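Local coordinates for capsid polyprotein (Turkey astrovirus 2, PDB 3TS3) that forms the projection (spike) domain of the viral capsid, part of a polyprotein that probably self-assembles into an icosahedral T=3 immature particle, at residues Arg152-Phe157 with Leu185-Trp190; Tyr16-Phe21 with Gly32-Ala37; Glu24-Thr29 with Gln91-Val96. One frame throughout, in Å; residues are numbered along the deposited sequence.

Contact 1 of 3, residues Arg152-Phe157 with Leu185-Trp190; sequences RRAALF and LYFWNW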
loop_
_atom_site.group_PDB
_atom_site.type_symbol
_atom_site.label_atom_id
_atom_site.label_comp_id
_atom_site.label_asym_id
_atom_site.label_seq_id
_atom_site.Cartn_x
_atom_site.Cartn_y
_atom_site.Cartn_z
ATOM N N ARG C 152 0.618 3.664 -14.788
ATOM C CA ARG C 152 -0.149 2.771 -15.643
ATOM C C ARG C 152 -1.609 2.930 -15.262
ATOM O O ARG C 152 -2.017 2.566 -14.168
ATOM C CB ARG C 152 0.286 1.329 -15.425
ATOM C CG ARG C 152 -0.250 0.363 -16.462
ATOM C CD ARG C 152 0.174 -1.055 -16.163
ATOM N NE ARG C 152 -0.122 -1.957 -17.272
ATOM C CZ ARG C 152 0.689 -2.184 -18.296
ATOM N NH1 ARG C 152 1.864 -1.577 -18.381
ATOM N NH2 ARG C 152 0.311 -3.022 -19.244
ATOM N N ARG C 153 -2.380 3.487 -16.187
ATOM C CA ARG C 153 -3.778 3.806 -15.964
ATOM C C ARG C 153 -4.606 2.555 -15.710
ATOM O O ARG C 153 -4.378 1.507 -16.303
ATOM C CB ARG C 153 -4.349 4.572 -17.162
ATOM C CG ARG C 153 -5.687 5.278 -16.916
ATOM C CD ARG C 153 -5.438 6.734 -16.668
ATOM N NE ARG C 153 -6.621 7.577 -16.500
ATOM C CZ ARG C 153 -6.979 8.530 -17.350
ATOM N NH1 ARG C 153 -6.281 8.733 -18.458
ATOM N NH2 ARG C 153 -8.032 9.284 -17.088
ATOM N N ALA C 154 -5.579 2.711 -14.818
ATOM C CA ALA C 154 -6.438 1.631 -14.347
ATOM C C ALA C 154 -7.794 2.183 -13.923
ATOM O O ALA C 154 -8.005 3.377 -13.927
ATOM C CB ALA C 154 -5.786 0.904 -13.187
ATOM N N ALA C 155 -8.713 1.297 -13.572
ATOM C CA ALA C 155 -10.025 1.728 -13.142
ATOM C C ALA C 155 -10.470 1.020 -11.881
ATOM O O ALA C 155 -10.237 -0.160 -11.725
ATOM C CB ALA C 155 -11.040 1.494 -14.245
ATOM N N LEU C 156 -11.135 1.756 -10.998
ATOM C CA LEU C 156 -11.763 1.160 -9.831
ATOM C C LEU C 156 -13.265 1.290 -10.043
ATOM O O LEU C 156 -13.775 2.385 -10.241
ATOM C CB LEU C 156 -11.342 1.877 -8.548
ATOM C CG LEU C 156 -12.013 1.454 -7.234
ATOM C CD1 LEU C 156 -11.676 0.028 -6.861
ATOM C CD2 LEU C 156 -11.611 2.401 -6.118
ATOM N N PHE C 157 -13.960 0.161 -10.006
ATOM C CA PHE C 157 -15.397 0.143 -10.198
ATOM C C PHE C 157 -16.075 -0.247 -8.898
ATOM O O PHE C 157 -15.491 -0.912 -8.059
ATOM C CB PHE C 157 -15.807 -0.927 -11.217
ATOM C CG PHE C 157 -15.299 -0.714 -12.616
ATOM C CD1 PHE C 157 -15.934 0.163 -13.476
ATOM C CD2 PHE C 157 -14.240 -1.454 -13.098
ATOM C CE1 PHE C 157 -15.484 0.332 -14.767
ATOM C CE2 PHE C 157 -13.794 -1.292 -14.385
ATOM C CZ PHE C 157 -14.416 -0.396 -15.217
ATOM N N LEU C 185 0.969 -2.952 -6.488
ATOM C CA LEU C 185 1.424 -1.585 -6.311
ATOM C C LEU C 185 0.274 -0.767 -5.750
ATOM O O LEU C 185 -0.867 -1.169 -5.823
ATOM C CB LEU C 185 1.826 -0.979 -7.655
ATOM C CG LEU C 185 2.926 -1.689 -8.440
ATOM C CD1 LEU C 185 3.156 -0.980 -9.764
ATOM C CD2 LEU C 185 4.196 -1.758 -7.643
ATOM N N TYR C 186 0.601 0.379 -5.171
ATOM C CA TYR C 186 -0.404 1.313 -4.703
ATOM C C TYR C 186 -1.084 1.910 -5.926
ATOM O O TYR C 186 -0.460 2.077 -6.958
ATOM C CB TYR C 186 0.229 2.468 -3.923
ATOM C CG TYR C 186 0.674 2.178 -2.505
ATOM C CD1 TYR C 186 -0.236 2.060 -1.472
ATOM C CD2 TYR C 186 2.013 2.074 -2.202
ATOM C CE1 TYR C 186 0.192 1.824 -0.178
ATOM C CE2 TYR C 186 2.443 1.835 -0.928
ATOM C CZ TYR C 186 1.536 1.721 0.081
ATOM O OH TYR C 186 1.999 1.491 1.351
ATOM N N PHE C 187 -2.349 2.257 -5.785
ATOM C CA PHE C 187 -3.090 2.932 -6.833
ATOM C C PHE C 187 -3.560 4.260 -6.280
ATOM O O PHE C 187 -3.992 4.331 -5.147
ATOM C CB PHE C 187 -4.275 2.091 -7.321
ATOM C CG PHE C 187 -3.882 0.997 -8.267
ATOM C CD1 PHE C 187 -3.364 -0.186 -7.801
ATOM C CD2 PHE C 187 -4.015 1.170 -9.626
ATOM C CE1 PHE C 187 -3.002 -1.176 -8.673
ATOM C CE2 PHE C 187 -3.645 0.183 -10.493
ATOM C CZ PHE C 187 -3.148 -0.989 -10.023
ATOM N N TRP C 188 -3.454 5.303 -7.092
ATOM C CA TRP C 188 -3.855 6.645 -6.700
ATOM C C TRP C 188 -4.830 7.223 -7.730
ATOM O O TRP C 188 -4.757 6.892 -8.901
ATOM C CB TRP C 188 -2.622 7.547 -6.605
ATOM C CG TRP C 188 -1.682 7.244 -5.468
ATOM C CD1 TRP C 188 -0.708 6.290 -5.439
ATOM C CD2 TRP C 188 -1.606 7.933 -4.220
ATOM N NE1 TRP C 188 -0.041 6.335 -4.242
ATOM C CE2 TRP C 188 -0.570 7.341 -3.480
ATOM C CE3 TRP C 188 -2.312 8.995 -3.657
ATOM C CZ2 TRP C 188 -0.234 7.763 -2.211
ATOM C CZ3 TRP C 188 -1.971 9.416 -2.404
ATOM C CH2 TRP C 188 -0.944 8.800 -1.690
ATOM N N ASN C 189 -5.748 8.080 -7.296
ATOM C CA ASN C 189 -6.692 8.645 -8.253
ATOM C C ASN C 189 -6.000 9.523 -9.297
ATOM O O ASN C 189 -5.048 10.224 -9.010
ATOM C CB ASN C 189 -7.853 9.370 -7.566
ATOM C CG ASN C 189 -7.487 10.756 -7.103
ATOM O OD1 ASN C 189 -6.745 10.922 -6.158
ATOM N ND2 ASN C 189 -8.032 11.759 -7.765
ATOM N N TRP C 190 -6.471 9.427 -10.528
ATOM C CA TRP C 190 -5.857 10.109 -11.651
ATOM C C TRP C 190 -6.906 11.022 -12.271
ATOM O O TRP C 190 -7.916 10.561 -12.778
ATOM C CB TRP C 190 -5.403 9.014 -12.618
ATOM C CG TRP C 190 -4.790 9.404 -13.927
ATOM C CD1 TRP C 190 -5.120 10.458 -14.717
ATOM C CD2 TRP C 190 -3.771 8.680 -14.627
ATOM N NE1 TRP C 190 -4.351 10.455 -15.853
ATOM C CE2 TRP C 190 -3.520 9.369 -15.825
ATOM C CE3 TRP C 190 -3.046 7.521 -14.351
ATOM C CZ2 TRP C 190 -2.572 8.939 -16.741
ATOM C CZ3 TRP C 190 -2.104 7.099 -15.262
ATOM C CH2 TRP C 190 -1.880 7.801 -16.444
#
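Arg-153 NE and Trp-190 O, one from each segment, are both hydrogen-bonded to Ser-145 OG, so a single hydroxyl of strand 142-148 bridges the two segments at the point where their side chains stack. The guanidinium of Arg-153 lies flat over the five-membered ring of the Trp-190 indole, the two planes differing by only 9°. CZ stands 3.7 Å from the centroid of that Trp-190 ring and 17° off its normal, which meets the criteria for a cation-pi contact over the face; the nearest ring atom to Arg-153 CZ is Trp-190 NE1, at 3.6 Å. Further back along the same side chain, the CD methylene lies over the six-membered ring, though its exact closeness is doubtful, and Arg-153 CB reaches Trp-190 CZ3 at 3.9 Å. A bend at chi2 (100°, off the usual staggered values) turns the arginine over the indole, and the two side chains cross at about a right angle. In the antiparallel sheet of the spike domain, strands 153-159 and 187-189 each pair with strand 142-148; Ala-154 and Phe-187 meet across that shared neighbour, and Trp-190 lies just past the end of its strand. The indole also stacks on Phe-199 of helix 196-202, and its NE1 is hydrogen-bonded to Asp-194 O, which helps fix the rotation of the ring that receives the arginine. One residue along from Arg-153, Ala-154 points its methyl group at Phe-187, CB meeting CE2 at 3.5 Å from an oblique direction. The Phe-187 ring also meets that of Phe-169 on strand 164-171, which touches Ala-154 as well. Arg-152 brings its main-chain C atom to 4.2 Å from Trp-190 CZ3, while its NH2 is hydrogen-bonded to Ser-170 OG.

Contact 2 of 3, residues Tyr16-Phe21 with Gly32-Ala37; sequences YFVYNF and GVFCLA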
loop_
_atom_site.group_PDB
_atom_site.type_symbol
_atom_site.label_atom_id
_atom_site.label_comp_id
_atom_site.label_asym_id
_atom_site.label_seq_id
_atom_site.Cartn_x
_atom_site.Cartn_y
_atom_site.Cartn_z
ATOM N N TYR C 16 -17.016 13.007 3.990
ATOM C CA TYR C 16 -16.838 13.165 2.551
ATOM C C TYR C 16 -15.970 12.042 2.018
ATOM O O TYR C 16 -15.381 11.307 2.784
ATOM C CB TYR C 16 -16.209 14.528 2.217
ATOM C CG TYR C 16 -17.017 15.693 2.731
ATOM C CD1 TYR C 16 -16.651 16.345 3.888
ATOM C CD2 TYR C 16 -18.165 16.111 2.076
ATOM C CE1 TYR C 16 -17.383 17.391 4.372
ATOM C CE2 TYR C 16 -18.903 17.164 2.557
ATOM C CZ TYR C 16 -18.508 17.794 3.707
ATOM O OH TYR C 16 -19.231 18.842 4.223
ATOM N N PHE C 17 -15.879 11.936 0.698
ATOM C CA PHE C 17 -15.084 10.881 0.092
ATOM C C PHE C 17 -13.644 11.060 0.589
ATOM O O PHE C 17 -13.025 10.105 1.049
ATOM C CB PHE C 17 -15.158 11.034 -1.437
ATOM C CG PHE C 17 -14.646 9.846 -2.218
ATOM C CD1 PHE C 17 -13.320 9.496 -2.184
ATOM C CD2 PHE C 17 -15.499 9.121 -3.021
ATOM C CE1 PHE C 17 -12.861 8.430 -2.914
ATOM C CE2 PHE C 17 -15.045 8.053 -3.756
ATOM C CZ PHE C 17 -13.725 7.704 -3.701
ATOM N N VAL C 18 -13.133 12.289 0.516
ATOM C CA VAL C 18 -11.838 12.627 1.091
ATOM C C VAL C 18 -12.061 13.813 2.018
ATOM O O VAL C 18 -12.706 14.771 1.639
ATOM C CB VAL C 18 -10.808 13.022 0.021
ATOM C CG1 VAL C 18 -9.433 13.284 0.663
ATOM C CG2 VAL C 18 -10.726 11.964 -1.058
ATOM N N TYR C 19 -11.545 13.728 3.234
ATOM C CA TYR C 19 -11.726 14.792 4.210
ATOM C C TYR C 19 -10.465 15.025 5.038
ATOM O O TYR C 19 -9.584 14.188 5.100
ATOM C CB TYR C 19 -12.932 14.490 5.112
ATOM C CG TYR C 19 -12.802 13.179 5.842
ATOM C CD1 TYR C 19 -13.130 11.983 5.226
ATOM C CD2 TYR C 19 -12.327 13.137 7.136
ATOM C CE1 TYR C 19 -12.984 10.787 5.885
ATOM C CE2 TYR C 19 -12.175 11.944 7.801
ATOM C CZ TYR C 19 -12.508 10.771 7.167
ATOM O OH TYR C 19 -12.367 9.576 7.818
ATOM N N ASN C 20 -10.384 16.196 5.649
ATOM C CA ASN C 20 -9.264 16.540 6.516
ATOM C C ASN C 20 -9.580 16.395 8.010
ATOM O O ASN C 20 -10.685 16.030 8.377
ATOM C CB ASN C 20 -8.651 17.900 6.154
ATOM C CG ASN C 20 -9.551 19.072 6.481
ATOM O OD1 ASN C 20 -10.462 18.966 7.282
ATOM N ND2 ASN C 20 -9.262 20.212 5.870
ATOM N N PHE C 21 -8.599 16.685 8.857
ATOM C CA PHE C 21 -8.756 16.535 10.304
ATOM C C PHE C 21 -9.814 17.467 10.879
ATOM O O PHE C 21 -10.316 17.228 11.961
ATOM C CB PHE C 21 -7.425 16.681 11.049
ATOM C CG PHE C 21 -6.595 15.417 11.094
ATOM C CD1 PHE C 21 -5.279 15.435 10.690
ATOM C CD2 PHE C 21 -7.133 14.229 11.535
ATOM C CE1 PHE C 21 -4.513 14.294 10.725
ATOM C CE2 PHE C 21 -6.366 13.081 11.580
ATOM C CZ PHE C 21 -5.055 13.119 11.172
ATOM N N GLY C 32 -4.067 12.296 -7.113
ATOM C CA GLY C 32 -3.398 11.971 -5.866
ATOM C C GLY C 32 -4.034 12.381 -4.556
ATOM O O GLY C 32 -3.345 12.456 -3.554
ATOM N N VAL C 33 -5.341 12.620 -4.563
ATOM C CA VAL C 33 -6.015 13.010 -3.280
ATOM C C VAL C 33 -6.486 11.774 -2.476
ATOM O O VAL C 33 -6.600 11.885 -1.266
ATOM C CB VAL C 33 -7.248 13.889 -3.603
ATOM C CG1 VAL C 33 -8.000 14.227 -2.349
ATOM C CG2 VAL C 33 -6.817 15.173 -4.318
ATOM N N PHE C 34 -6.532 10.618 -3.127
ATOM C CA PHE C 34 -6.702 9.369 -2.386
ATOM C C PHE C 34 -5.912 8.202 -2.972
ATOM O O PHE C 34 -5.665 8.132 -4.166
ATOM C CB PHE C 34 -8.159 8.999 -2.141
ATOM C CG PHE C 34 -8.960 8.793 -3.392
ATOM C CD1 PHE C 34 -9.103 7.534 -3.948
ATOM C CD2 PHE C 34 -9.617 9.848 -3.979
ATOM C CE1 PHE C 34 -9.861 7.349 -5.078
ATOM C CE2 PHE C 34 -10.373 9.658 -5.107
ATOM C CZ PHE C 34 -10.495 8.412 -5.652
ATOM N N CYS C 35 -5.530 7.288 -2.094
ATOM C CA CYS C 35 -4.752 6.126 -2.447
ATOM C C CYS C 35 -5.474 4.854 -2.022
ATOM O O CYS C 35 -5.887 4.736 -0.881
ATOM C CB CYS C 35 -3.401 6.211 -1.736
ATOM S SG CYS C 35 -2.424 4.692 -1.745
ATOM N N LEU C 36 -5.587 3.904 -2.943
ATOM C CA LEU C 36 -6.170 2.610 -2.629
ATOM C C LEU C 36 -5.069 1.644 -2.225
ATOM O O LEU C 36 -4.172 1.356 -3.000
ATOM C CB LEU C 36 -6.914 2.033 -3.838
ATOM C CG LEU C 36 -7.407 0.588 -3.700
ATOM C CD1 LEU C 36 -8.538 0.481 -2.680
ATOM C CD2 LEU C 36 -7.844 0.039 -5.054
ATOM N N ALA C 37 -5.160 1.142 -0.998
ATOM C CA ALA C 37 -4.242 0.131 -0.488
ATOM C C ALA C 37 -5.077 -1.104 -0.175
ATOM O O ALA C 37 -6.145 -0.998 0.389
ATOM C CB ALA C 37 -3.515 0.630 0.759
#
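Val-33, at the lead-in to strand 34-37, meets Val-18 through one methyl group, CG1, and the two side chains come together at a slant. The CG1 contacts hold for one of two deposited conformers of Val-33: in it CG1 lies 3.8 Å from Val-18 CG2, and a still shorter approach to Val-18 CG1 is in doubt. The carbonyl of Val-33 borders the same patch, its O lying 3.7 Å from Val-18 CG1. Next comes Phe-34, the first residue of the strand, whose ring takes contacts from two residues of 16-21. Phe-17 brings CE1 over the ring face, 3.5 Å from Phe-34 CE2 and projecting close to the ring centre. With the ring planes at 46° and the centroids 4.7 Å apart, the aromatic pair is intermediate in tilt. The neighbouring Phe-17 CZ follows along the ring, 3.8 Å from Phe-34 CZ. From Val-18, CG2 reaches Phe-34 CD2 at 3.8 Å, oblique to the ring, the two side chains crossing at about a right angle. Phe-34 holds its ring between its own backbone N and carbonyl carbon (chi1 61°), whereas Phe-17 swings CG opposite its N (chi1 -167°), which carries its ring to that of Phe-34. Beyond Phe-34 the strand leaves 16-21 and runs on between strands 87-90 and 187-189 of the main sheet. Leu-88 and Ile-144 touch both phenylalanines, so the loop carrying Phe-17 is packed on the sheet. Two main-chain groups of the touching residues bond elsewhere: Phe-17 O to Gln-100 NE2, Phe-34 N to Asn-189 OD1. What joins the two segments is hydrocarbon packing, with 184 Å² buried and all four touching residues buried, so its specificity probably comes from the fit of the side chains.

Contact 3 of 3, residues Glu24-Thr29 with Gln91-Val96; sequences ERVSTT and QPRLGV. With SO4 (sulfate ion), chain I.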
loop_
_atom_site.group_PDB
_atom_site.type_symbol
_atom_site.label_atom_id
_atom_site.label_comp_id
_atom_site.label_asym_id
_atom_site.label_seq_id
_atom_site.Cartn_x
_atom_site.Cartn_y
_atom_site.Cartn_z
ATOM N N GLU C 24 -13.424 18.885 7.000
ATOM C CA GLU C 24 -13.703 19.577 5.744
ATOM C C GLU C 24 -13.518 18.699 4.509
ATOM O O GLU C 24 -12.670 17.830 4.485
ATOM C CB GLU C 24 -12.830 20.827 5.627
ATOM C CG GLU C 24 -13.116 21.847 6.703
ATOM C CD GLU C 24 -11.930 22.732 7.005
ATOM O OE1 GLU C 24 -10.867 22.531 6.408
ATOM O OE2 GLU C 24 -12.068 23.627 7.853
ATOM N N ARG C 25 -14.307 18.963 3.477
ATOM C CA ARG C 25 -14.205 18.214 2.234
ATOM C C ARG C 25 -12.926 18.556 1.490
ATOM O O ARG C 25 -12.528 19.707 1.433
ATOM C CB ARG C 25 -15.399 18.511 1.323
ATOM C CG ARG C 25 -15.343 17.781 -0.011
ATOM C CD ARG C 25 -16.592 18.010 -0.855
ATOM N NE ARG C 25 -16.385 17.521 -2.210
ATOM C CZ ARG C 25 -16.012 18.275 -3.235
ATOM N NH1 ARG C 25 -15.823 19.572 -3.076
ATOM N NH2 ARG C 25 -15.828 17.730 -4.423
ATOM N N VAL C 26 -12.299 17.536 0.925
ATOM C CA VAL C 26 -11.160 17.728 0.053
ATOM C C VAL C 26 -11.645 17.283 -1.318
ATOM O O VAL C 26 -12.069 16.162 -1.486
ATOM C CB VAL C 26 -9.953 16.888 0.506
ATOM C CG1 VAL C 26 -8.812 16.986 -0.507
ATOM C CG2 VAL C 26 -9.479 17.365 1.865
ATOM N N SER C 27 -11.598 18.171 -2.296
ATOM C CA SER C 27 -12.120 17.830 -3.612
ATOM C C SER C 27 -11.323 16.736 -4.301
ATOM O O SER C 27 -10.117 16.668 -4.162
ATOM C CB SER C 27 -12.175 19.054 -4.520
ATOM O OG SER C 27 -12.601 18.676 -5.812
ATOM N N THR C 28 -12.023 15.912 -5.071
ATOM C CA THR C 28 -11.412 14.807 -5.800
ATOM C C THR C 28 -11.007 15.176 -7.228
ATOM O O THR C 28 -10.673 14.314 -8.013
ATOM C CB THR C 28 -12.299 13.546 -5.821
ATOM O OG1 THR C 28 -13.574 13.845 -6.398
ATOM C CG2 THR C 28 -12.490 13.010 -4.414
ATOM N N THR C 29 -11.048 16.464 -7.554
ATOM C CA THR C 29 -10.639 16.906 -8.879
ATOM C C THR C 29 -9.172 16.640 -9.172
ATOM O O THR C 29 -8.830 16.258 -10.280
ATOM C CB THR C 29 -10.853 18.402 -9.077
ATOM O OG1 THR C 29 -12.230 18.713 -8.909
ATOM C CG2 THR C 29 -10.433 18.794 -10.476
ATOM N N GLN C 91 -4.629 12.193 0.938
ATOM C CA GLN C 91 -3.556 12.911 0.282
ATOM C C GLN C 91 -2.506 13.178 1.355
ATOM O O GLN C 91 -2.846 13.518 2.465
ATOM C CB GLN C 91 -4.144 14.240 -0.209
ATOM C CG GLN C 91 -3.200 15.141 -0.987
ATOM C CD GLN C 91 -3.814 16.496 -1.278
ATOM O OE1 GLN C 91 -4.693 16.952 -0.565
ATOM N NE2 GLN C 91 -3.338 17.138 -2.326
ATOM N N PRO C 92 -1.228 13.041 1.014
ATOM C CA PRO C 92 -0.184 13.055 2.038
ATOM C C PRO C 92 -0.153 14.327 2.884
ATOM O O PRO C 92 0.071 14.220 4.075
ATOM C CB PRO C 92 1.103 12.901 1.218
ATOM C CG PRO C 92 0.684 12.049 0.070
ATOM C CD PRO C 92 -0.742 12.441 -0.243
ATOM N N ARG C 93 -0.424 15.487 2.303
ATOM C CA ARG C 93 -0.368 16.734 3.069
ATOM C C ARG C 93 -1.384 16.772 4.225
ATOM O O ARG C 93 -1.205 17.500 5.185
ATOM C CB ARG C 93 -0.546 17.954 2.154
ATOM C CG ARG C 93 -1.922 18.042 1.545
ATOM C CD ARG C 93 -2.143 19.261 0.678
ATOM N NE ARG C 93 -3.518 19.253 0.199
ATOM C CZ ARG C 93 -4.549 19.793 0.841
ATOM N NH1 ARG C 93 -4.367 20.440 1.987
ATOM N NH2 ARG C 93 -5.764 19.701 0.319
ATOM N N LEU C 94 -2.466 16.019 4.086
ATOM C CA LEU C 94 -3.511 15.953 5.101
ATOM C C LEU C 94 -3.097 15.299 6.415
ATOM O O LEU C 94 -3.564 15.679 7.477
ATOM C CB LEU C 94 -4.750 15.259 4.542
ATOM C CG LEU C 94 -5.355 15.854 3.268
ATOM C CD1 LEU C 94 -6.552 15.030 2.844
ATOM C CD2 LEU C 94 -5.759 17.305 3.518
ATOM N N GLY C 95 -2.283 14.257 6.319
ATOM C CA GLY C 95 -1.836 13.539 7.494
ATOM C C GLY C 95 -2.879 12.589 8.067
ATOM O O GLY C 95 -2.666 11.993 9.109
ATOM N N VAL C 96 -4.007 12.466 7.382
ATOM C CA VAL C 96 -5.127 11.645 7.843
ATOM C C VAL C 96 -4.926 10.135 7.793
ATOM O O VAL C 96 -5.625 9.405 8.472
ATOM C CB VAL C 96 -6.480 12.017 7.175
ATOM C CG1 VAL C 96 -6.892 13.431 7.569
ATOM C CG2 VAL C 96 -6.402 11.866 5.671
HETATM S S SO4 I . -15.324 20.694 -6.665
HETATM O O1 SO4 I . -16.076 21.466 -7.659
HETATM O O2 SO4 I . -15.844 19.335 -6.610
HETATM O O3 SO4 I . -13.917 20.684 -7.055
HETATM O O4 SO4 I . -15.446 21.334 -5.357
#
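Val-26 and Leu-94 reach toward each other tip to tip, Val-26 CG2 meeting Leu-94 CD1 at 3.9 Å, where a loop leading into strand 34-37 packs on the hairpin connection between the antiparallel strands 87-90 and 98-101. The hairpin side is a tight turn with helical backbone angles at 92-94, in which Leu-94 N bonds back to Gln-91 O. At Val-26, CG1 stands opposite the backbone N (chi1 174°), leaving CG2 to face the leucine while CG1 looks toward the polar end of Arg-93. That arginine comes from the opposite direction, its NH2 4.2 Å from Val-26 CG1 in an oblique approach. Its guanidinium carries Leu-94 CD2 3.6 Å above one face, offset toward the rim, so leucine and arginine present a joint surface to the valine. Val-26 is buried, whereas Arg-93 is exposed at the border of the patch.

While Val-26 faces the hairpin, Arg-25, Ser-27 and Thr-29 hold a sulfate, probably from the crystallisation liquor. Arg-25 grips it in the guanidinium plane with two hydrogen bonds, NH1 to sulfate O4 (2.9 Å, 166°) and NH2 to sulfate O2 (2.7 Å, 154°), while its NE forms a salt bridge with Glu-114. Ser-27 OG donates to sulfate O3 at 2.7 Å. The same Ser-27 OG accepts from Thr-29 N at 3.2 Å, an ST turn; Thr-29 OG1 makes a further, weak hydrogen bond to sulfate O3.

From the N terminus the chain runs through 16-21, 24-29 and 32-37 in close succession. Contact 2 closes this short loop, with 24-29 lying between its two segments. Contact 3 then takes 24-29 across to 91-96, some 60 residues on, so the two contacts cross along the sequence. They lie side by side, centres about 5 Å apart, with Val-18 O and Val-26 N probably hydrogen-bonded between them. Contact 1 follows in series, closing the stretch between 152-157 and 185-190. Strand 187-189 runs next to strand 34-37, which joins contacts 1 and 2 through the main sheet, while Trp-188 touches Pro-92 of contact 3. All three regions border the second subunit.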